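Local coordinates for protein arylamine n-acetyltransferase NAT (PDB 4BGF) that probably transfers the acetyl group of acetyl-coenzyme A to the amino group of arylamines, at residues D23-L28 with L84-R89; V47-L52 with G67-E72. One frame throughout, in Å; residues are numbered along the deposited sequence.

Contact 1: residues D23-L28 with L84-R89; sequences DVLQDL and LGYRVR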
ATOM      1  N   ASP A  23      11.916   7.736 -14.319  1.00 35.01           N
ATOM      2  CA  ASP A  23      10.610   8.266 -14.701  1.00 48.88           C
ATOM      3  C   ASP A  23       9.574   7.205 -14.975  1.00 46.33           C
ATOM      4  O   ASP A  23       8.390   7.388 -14.719  1.00 48.16           O
ATOM      5  CB  ASP A  23      10.763   9.116 -15.923  1.00 54.13           C
ATOM      6  CG  ASP A  23      11.911  10.012 -15.804  1.00 57.84           C
ATOM      7  OD1 ASP A  23      13.034   9.564 -16.145  1.00 60.33           O
ATOM      8  OD2 ASP A  23      11.690  11.121 -15.289  1.00 56.07           O
ATOM      9  N   VAL A  24      10.012   6.087 -15.506  1.00 43.33           N
ATOM     10  CA  VAL A  24       9.133   4.952 -15.543  1.00 40.30           C
ATOM     11  C   VAL A  24       8.802   4.504 -14.099  1.00 35.80           C
ATOM     12  O   VAL A  24       7.697   4.065 -13.824  1.00 36.36           O
ATOM     13  CB  VAL A  24       9.771   3.847 -16.376  1.00 40.12           C
ATOM     14  CG1 VAL A  24       8.994   2.572 -16.253  1.00 31.80           C
ATOM     15  CG2 VAL A  24       9.821   4.294 -17.811  1.00 35.92           C
ATOM     16  N   LEU A  25       9.739   4.643 -13.174  1.00 29.20           N
ATOM     17  CA  LEU A  25       9.471   4.221 -11.821  1.00 31.16           C
ATOM     18  C   LEU A  25       8.414   5.161 -11.228  1.00 30.74           C
ATOM     19  O   LEU A  25       7.472   4.725 -10.586  1.00 25.04           O
ATOM     20  CB  LEU A  25      10.756   4.186 -10.981  1.00 27.41           C
ATOM     21  CG  LEU A  25      10.615   3.732  -9.525  1.00 26.33           C
ATOM     22  CD1 LEU A  25      10.236   2.259  -9.415  1.00 24.50           C
ATOM     23  CD2 LEU A  25      11.878   4.038  -8.758  1.00 25.34           C
ATOM     24  N   GLN A  26       8.565   6.453 -11.480  1.00 32.91           N
ATOM     25  CA  GLN A  26       7.615   7.441 -10.988  1.00 33.70           C
ATOM     26  C   GLN A  26       6.202   7.224 -11.580  1.00 34.65           C
ATOM     27  O   GLN A  26       5.215   7.255 -10.851  1.00 31.33           O
ATOM     28  CB  GLN A  26       8.155   8.853 -11.287  1.00 34.07           C
ATOM     29  CG  GLN A  26       7.156  10.009 -11.204  1.00 34.82           C
ATOM     30  CD  GLN A  26       6.778  10.395  -9.792  1.00 32.84           C
ATOM     31  OE1 GLN A  26       7.283  11.358  -9.240  1.00 39.87           O
ATOM     32  NE2 GLN A  26       5.868   9.657  -9.216  1.00 30.05           N
ATOM     33  N   ASP A  27       6.114   6.993 -12.891  1.00 36.27           N
ATOM     34  CA  ASP A  27       4.831   6.823 -13.583  1.00 37.60           C
ATOM     35  C   ASP A  27       4.078   5.558 -13.176  1.00 35.21           C
ATOM     36  O   ASP A  27       2.839   5.520 -13.134  1.00 27.36           O
ATOM     37  CB  ASP A  27       5.040   6.800 -15.105  1.00 31.58           C
ATOM     38  CG  ASP A  27       5.561   8.125 -15.651  1.00 57.11           C
ATOM     39  OD1 ASP A  27       5.746   9.076 -14.856  1.00 56.84           O
ATOM     40  OD2 ASP A  27       5.776   8.214 -16.880  1.00 35.84           O
ATOM     41  N   LEU A  28       4.832   4.501 -12.929  1.00 37.05           N
ATOM     42  CA  LEU A  28       4.217   3.253 -12.571  1.00 32.36           C
ATOM     43  C   LEU A  28       3.606   3.359 -11.211  1.00 29.64           C
ATOM     44  O   LEU A  28       2.507   2.883 -11.004  1.00 26.71           O
ATOM     45  CB  LEU A  28       5.225   2.138 -12.598  1.00 29.85           C
ATOM     46  CG  LEU A  28       5.519   1.621 -13.986  1.00 28.49           C
ATOM     47  CD1 LEU A  28       6.662   0.672 -13.849  1.00 27.81           C
ATOM     48  CD2 LEU A  28       4.302   0.924 -14.576  1.00 26.79           C
ATOM     49  N   LEU A  84      11.270  -5.884 -15.254  1.00 35.58           N
ATOM     50  CA  LEU A  84      11.614  -4.822 -16.169  1.00 34.78           C
ATOM     51  C   LEU A  84      13.099  -4.518 -16.173  1.00 32.03           C
ATOM     52  O   LEU A  84      13.545  -3.715 -16.980  1.00 47.06           O
ATOM     53  CB  LEU A  84      10.838  -3.568 -15.791  1.00 29.98           C
ATOM     54  CG  LEU A  84       9.380  -3.561 -16.243  1.00 29.93           C
ATOM     55  CD1 LEU A  84       8.738  -2.345 -15.706  1.00 30.40           C
ATOM     56  CD2 LEU A  84       9.243  -3.594 -17.735  1.00 32.40           C
ATOM     57  N   GLY A  85      13.851  -5.134 -15.266  1.00 34.86           N
ATOM     58  CA  GLY A  85      15.267  -4.841 -15.116  1.00 37.47           C
ATOM     59  C   GLY A  85      15.682  -3.953 -13.946  1.00 36.47           C
ATOM     60  O   GLY A  85      16.812  -3.480 -13.924  1.00 31.98           O
ATOM     61  N   TYR A  86      14.797  -3.730 -12.978  1.00 28.73           N
ATOM     62  CA  TYR A  86      15.171  -3.020 -11.751  1.00 34.20           C
ATOM     63  C   TYR A  86      15.749  -4.042 -10.776  1.00 26.80           C
ATOM     64  O   TYR A  86      15.474  -5.222 -10.893  1.00 26.54           O
ATOM     65  CB  TYR A  86      13.967  -2.325 -11.097  1.00 25.97           C
ATOM     66  CG  TYR A  86      13.323  -1.201 -11.891  1.00 26.76           C
ATOM     67  CD1 TYR A  86      12.457  -1.466 -12.959  1.00 27.50           C
ATOM     68  CD2 TYR A  86      13.543   0.116 -11.557  1.00 27.08           C
ATOM     69  CE1 TYR A  86      11.853  -0.475 -13.651  1.00 29.91           C
ATOM     70  CE2 TYR A  86      12.939   1.129 -12.284  1.00 27.98           C
ATOM     71  CZ  TYR A  86      12.095   0.825 -13.321  1.00 28.52           C
ATOM     72  OH  TYR A  86      11.504   1.826 -14.037  1.00 29.60           O
ATOM     73  N   ARG A  87      16.569  -3.592  -9.833  1.00 31.48           N
ATOM     74  CA  ARG A  87      17.052  -4.459  -8.766  1.00 25.89           C
ATOM     75  C   ARG A  87      16.219  -4.203  -7.545  1.00 23.97           C
ATOM     76  O   ARG A  87      16.230  -3.100  -7.040  1.00 27.00           O
ATOM     77  CB  ARG A  87      18.508  -4.181  -8.436  1.00 27.21           C
ATOM     78  CG  ARG A  87      19.016  -4.944  -7.222  1.00 34.96           C
ATOM     79  CD  ARG A  87      19.741  -6.190  -7.626  1.00 39.78           C
ATOM     80  NE  ARG A  87      20.533  -6.738  -6.540  1.00 49.08           N
ATOM     81  CZ  ARG A  87      21.581  -6.134  -5.988  1.00 56.32           C
ATOM     82  NH1 ARG A  87      21.982  -4.938  -6.410  1.00 57.55           N
ATOM     83  NH2 ARG A  87      22.230  -6.734  -5.004  1.00 58.38           N
ATOM     84  N   VAL A  88      15.513  -5.225  -7.071  1.00 28.93           N
ATOM     85  CA  VAL A  88      14.556  -5.078  -5.979  1.00 21.05           C
ATOM     86  C   VAL A  88      14.966  -5.838  -4.715  1.00 22.69           C
ATOM     87  O   VAL A  88      15.074  -7.047  -4.728  1.00 24.23           O
ATOM     88  CB  VAL A  88      13.141  -5.589  -6.408  1.00 27.78           C
ATOM     89  CG1 VAL A  88      12.069  -5.283  -5.326  1.00 24.88           C
ATOM     90  CG2 VAL A  88      12.725  -5.034  -7.764  1.00 21.06           C
ATOM     91  N   ARG A  89      15.165  -5.106  -3.622  1.00 26.38           N
ATOM     92  CA  ARG A  89      15.410  -5.674  -2.303  1.00 25.45           C
ATOM     93  C   ARG A  89      14.195  -5.394  -1.421  1.00 24.80           C
ATOM     94  O   ARG A  89      13.809  -4.254  -1.256  1.00 22.00           O
ATOM     95  CB  ARG A  89      16.649  -5.024  -1.700  1.00 30.47           C
ATOM     96  CG  ARG A  89      17.949  -5.332  -2.453  1.00 33.03           C
ATOM     97  CD  ARG A  89      19.174  -4.968  -1.670  1.00 40.16           C
ATOM     98  NE  ARG A  89      19.417  -3.529  -1.586  1.00 49.44           N
ATOM     99  CZ  ARG A  89      20.080  -2.815  -2.496  1.00 58.70           C
ATOM    100  NH1 ARG A  89      20.566  -3.386  -3.593  1.00 59.06           N
ATOM    101  NH2 ARG A  89      20.256  -1.510  -2.312  1.00 64.67           N
TER
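Leu-25 and Tyr-86 come closest along the two backbones, their CA atoms 9.2 Å apart, so helix 22-35 and the turn leading into strand 87-95 meet through side chains. Tyr-86 spans most of that gap. Its CG sits anti to its own carbonyl carbon (chi1 -65°), which sends the ring at the helix with the hydroxyl leading. Tyr-86 OH ends 3.4 Å from Val-24 CG1, while farther back along the same ring Tyr-86 CE2 lies 4.0 Å from Leu-25 CB, an oblique approach. Leu-25 N is also near the hydroxyl, but the angle is too poor for a hydrogen bond; OH bonds instead to the carbonyl O of Thr-21, so the polar end of this buried tyrosine is satisfied just before the start of helix 22-35. The turn that presents the ring is a Schellman motif closing helix 70-83, with Gly-85 in the positive-phi position (phi 103°). Just before the glycine, Leu-84 and Leu-28 meet tip to tip, CD1 to CD1 at 4.1 Å. The CB of Leu-84 lies in plane at an edge of the Tyr-86 ring. Leu-81 of helix 70-83 touches both Leu-25 and Tyr-86, adding a third element to the apolar cluster.

Contact 2: residues V47-L52 with G67-E72; sequences VPVDDL and GGYCFE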
ATOM      1  N   VAL A  47      -9.926 -15.029   5.201  1.00 23.02           N
ATOM      2  CA  VAL A  47      -9.191 -15.543   4.074  1.00 21.15           C
ATOM      3  C   VAL A  47      -7.767 -15.030   4.157  1.00 23.16           C
ATOM      4  O   VAL A  47      -7.469 -13.991   3.607  1.00 32.54           O
ATOM      5  CB  VAL A  47      -9.820 -15.071   2.739  1.00 21.41           C
ATOM      6  CG1 VAL A  47      -9.039 -15.575   1.515  1.00 27.89           C
ATOM      7  CG2 VAL A  47     -11.260 -15.499   2.629  1.00 23.17           C
ATOM      8  N   PRO A  48      -6.869 -15.766   4.814  1.00 23.90           N
ATOM      9  CA  PRO A  48      -5.513 -15.221   5.030  1.00 24.89           C
ATOM     10  C   PRO A  48      -4.767 -14.770   3.767  1.00 23.52           C
ATOM     11  O   PRO A  48      -5.205 -14.970   2.645  1.00 26.73           O
ATOM     12  CB  PRO A  48      -4.773 -16.386   5.715  1.00 25.71           C
ATOM     13  CG  PRO A  48      -5.871 -17.192   6.364  1.00 24.78           C
ATOM     14  CD  PRO A  48      -7.017 -17.110   5.387  1.00 24.19           C
ATOM     15  N   VAL A  49      -3.652 -14.091   3.975  1.00 23.66           N
ATOM     16  CA  VAL A  49      -2.745 -13.773   2.896  1.00 21.96           C
ATOM     17  C   VAL A  49      -1.447 -14.460   3.256  1.00 25.05           C
ATOM     18  O   VAL A  49      -0.706 -13.958   4.079  1.00 30.37           O
ATOM     19  CB  VAL A  49      -2.537 -12.251   2.732  1.00 21.42           C
ATOM     20  CG1 VAL A  49      -1.480 -11.957   1.713  1.00 21.07           C
ATOM     21  CG2 VAL A  49      -3.818 -11.581   2.306  1.00 22.77           C
ATOM     22  N   ASP A  50      -1.177 -15.618   2.664  1.00 25.38           N
ATOM     23  CA  ASP A  50       0.102 -16.254   2.905  1.00 28.78           C
ATOM     24  C   ASP A  50       0.784 -16.750   1.629  1.00 27.83           C
ATOM     25  O   ASP A  50       1.872 -17.291   1.690  1.00 32.59           O
ATOM     26  CB  ASP A  50      -0.002 -17.322   4.022  1.00 37.28           C
ATOM     27  CG  ASP A  50      -0.563 -18.636   3.547  1.00 43.51           C
ATOM     28  OD1 ASP A  50      -1.552 -18.621   2.785  1.00 48.72           O
ATOM     29  OD2 ASP A  50      -0.009 -19.686   3.956  1.00 41.13           O
ATOM     30  N   ASP A  51       0.179 -16.529   0.470  1.00 25.55           N
ATOM     31  CA  ASP A  51       0.845 -16.829  -0.800  1.00 25.40           C
ATOM     32  C   ASP A  51       1.259 -15.479  -1.400  1.00 26.69           C
ATOM     33  O   ASP A  51       0.417 -14.666  -1.717  1.00 31.31           O
ATOM     34  CB  ASP A  51      -0.104 -17.643  -1.724  1.00 20.85           C
ATOM     35  CG  ASP A  51       0.596 -18.269  -2.940  1.00 21.30           C
ATOM     36  OD1 ASP A  51       1.706 -17.860  -3.323  1.00 26.59           O
ATOM     37  OD2 ASP A  51       0.001 -19.183  -3.529  1.00 22.75           O
ATOM     38  N   LEU A  52       2.559 -15.227  -1.477  1.00 28.00           N
ATOM     39  CA  LEU A  52       3.084 -13.965  -1.990  1.00 26.23           C
ATOM     40  C   LEU A  52       3.875 -14.199  -3.262  1.00 27.77           C
ATOM     41  O   LEU A  52       4.784 -13.425  -3.585  1.00 28.23           O
ATOM     42  CB  LEU A  52       3.963 -13.264  -0.943  1.00 26.49           C
ATOM     43  CG  LEU A  52       3.332 -13.009   0.440  1.00 25.40           C
ATOM     44  CD1 LEU A  52       4.254 -12.191   1.334  1.00 23.06           C
ATOM     45  CD2 LEU A  52       1.986 -12.337   0.310  1.00 22.91           C
ATOM     46  N   GLY A  67      -8.094  -5.342  -4.795  1.00 23.11           N
ATOM     47  CA  GLY A  67      -6.940  -4.708  -4.180  1.00 17.41           C
ATOM     48  C   GLY A  67      -6.241  -5.693  -3.269  1.00 16.50           C
ATOM     49  O   GLY A  67      -6.413  -6.881  -3.412  1.00 26.80           O
ATOM     50  N   GLY A  68      -5.469  -5.180  -2.325  1.00 15.56           N
ATOM     51  CA  GLY A  68      -4.734  -5.987  -1.389  1.00 14.84           C
ATOM     52  C   GLY A  68      -4.070  -5.049  -0.410  1.00 19.44           C
ATOM     53  O   GLY A  68      -4.164  -3.856  -0.608  1.00 21.31           O
ATOM     54  N   TYR A  69      -3.417  -5.579   0.629  1.00 24.71           N
ATOM     55  CA  TYR A  69      -2.648  -4.781   1.576  1.00 13.25           C
ATOM     56  C   TYR A  69      -1.108  -4.782   1.271  1.00 17.50           C
ATOM     57  O   TYR A  69      -0.714  -5.096   0.164  1.00 19.94           O
ATOM     58  CB  TYR A  69      -3.031  -5.148   3.029  1.00 15.24           C
ATOM     59  CG  TYR A  69      -2.553  -6.467   3.691  1.00 18.52           C
ATOM     60  CD1 TYR A  69      -1.743  -7.393   3.048  1.00 24.01           C
ATOM     61  CD2 TYR A  69      -2.910  -6.742   5.013  1.00 16.51           C
ATOM     62  CE1 TYR A  69      -1.317  -8.582   3.712  1.00 24.06           C
ATOM     63  CE2 TYR A  69      -2.507  -7.894   5.666  1.00 20.03           C
ATOM     64  CZ  TYR A  69      -1.705  -8.808   5.022  1.00 23.76           C
ATOM     65  OH  TYR A  69      -1.317  -9.942   5.706  1.00 23.19           O
ATOM     66  N   CYS A  70      -0.252  -4.394   2.219  1.00 15.55           N
ATOM     67  CA  CYS A  70       1.164  -4.105   1.897  1.00 21.10           C
ATOM     68  C   CYS A  70       1.995  -5.226   1.229  1.00 17.27           C
ATOM     69  O   CYS A  70       2.806  -4.956   0.387  1.00 17.90           O
ATOM     70  CB  CYS A  70       1.912  -3.541   3.120  1.00 21.26           C
ATOM     71  SG  CYS A  70       2.288  -4.639   4.507  1.00 23.09           S
ATOM     72  N   PHE A  71       1.765  -6.470   1.590  1.00 18.15           N
ATOM     73  CA  PHE A  71       2.567  -7.585   1.087  1.00 19.42           C
ATOM     74  C   PHE A  71       2.147  -7.958  -0.303  1.00 18.62           C
ATOM     75  O   PHE A  71       2.915  -8.502  -1.073  1.00 18.16           O
ATOM     76  CB  PHE A  71       2.417  -8.813   1.989  1.00 23.48           C
ATOM     77  CG  PHE A  71       3.019  -8.648   3.335  1.00 12.61           C
ATOM     78  CD1 PHE A  71       4.369  -8.815   3.521  1.00 12.77           C
ATOM     79  CD2 PHE A  71       2.234  -8.330   4.410  1.00 12.62           C
ATOM     80  CE1 PHE A  71       4.935  -8.683   4.770  1.00 12.96           C
ATOM     81  CE2 PHE A  71       2.796  -8.175   5.644  1.00 16.37           C
ATOM     82  CZ  PHE A  71       4.172  -8.364   5.815  1.00 13.01           C
ATOM     83  N   GLU A  72       0.891  -7.667  -0.596  1.00 18.40           N
ATOM     84  CA  GLU A  72       0.317  -7.910  -1.896  1.00 21.64           C
ATOM     85  C   GLU A  72       0.667  -6.787  -2.879  1.00 20.03           C
ATOM     86  O   GLU A  72       0.976  -7.037  -4.049  1.00 20.89           O
ATOM     87  CB  GLU A  72      -1.202  -8.070  -1.754  1.00 22.64           C
ATOM     88  CG  GLU A  72      -1.613  -9.190  -0.780  1.00 15.78           C
ATOM     89  CD  GLU A  72      -3.119  -9.262  -0.526  1.00 14.47           C
ATOM     90  OE1 GLU A  72      -3.622  -8.473   0.288  1.00 16.48           O
ATOM     91  OE2 GLU A  72      -3.799 -10.096  -1.151  1.00 20.68           O
TER
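This is a buried, largely apolar contact between the loop joining helices 41-44 and 54-63 and the first turn of helix 70-83, with no hydrogen bond crossing between the two segments. Val-49 carries one half of it. Its two methyls meet the side chain of Glu-72 coming from the opposite direction: Val-49 CG1 lies 3.7 Å from Glu-72 CG, and CG2 is equally near the carboxylate. Val-49 CG1 also rests 3.9 Å from Tyr-69 CE1, so the valine touches both ring and glutamate. In the other half, both methyls of Leu-52 face Phe-71 CB, Leu-52 CD1 and CD2 each 3.9 Å from it, as the side chains cross at a slant, and CD1 also reaches the Phe-71 ring.

The carboxylate is held at both oxygens. Glu-72 runs extended beyond CG (chi2 174°), carrying OE1 back to the Tyr-69 N-H, which it accepts at 2.9 Å on its anti side, 34° out of the carboxylate plane; OE2 forms a salt bridge with Lys-60. Together they should restrain the group's rotation. Ser-193 OG of helix 186-198 bonds to both Tyr-69 OH and Val-49 O. Tyr-69 is the N-cap residue, its N-H taken by the N3 glutamate, and Cys-70 after it touches His-110, consistent with the Cys-His-Asp catalytic triad of arylamine N-acetyltransferases, in which the cysteine starts a helix.

From the N terminus, past helix 5-11, the chain enters helix 22-35, which supplies the first side of contact 1, and runs on through helix 41-44 to the loop 47-52. Helix 54-63 then leads to 67-72, where contact 2 closes a short loop with 14 residues between its segments. Helix 70-83 carries the chain onward to 84-89, and there contact 1 closes a larger loop that holds the whole of contact 2. The two do not touch: their centres are 21 Å apart and their nearest atoms about 11 Å. Helix 70-83 joins them, starting in contact 2 and ending just before the second segment of contact 1, where strand 87-95 takes the chain into the seven-stranded antiparallel sheet.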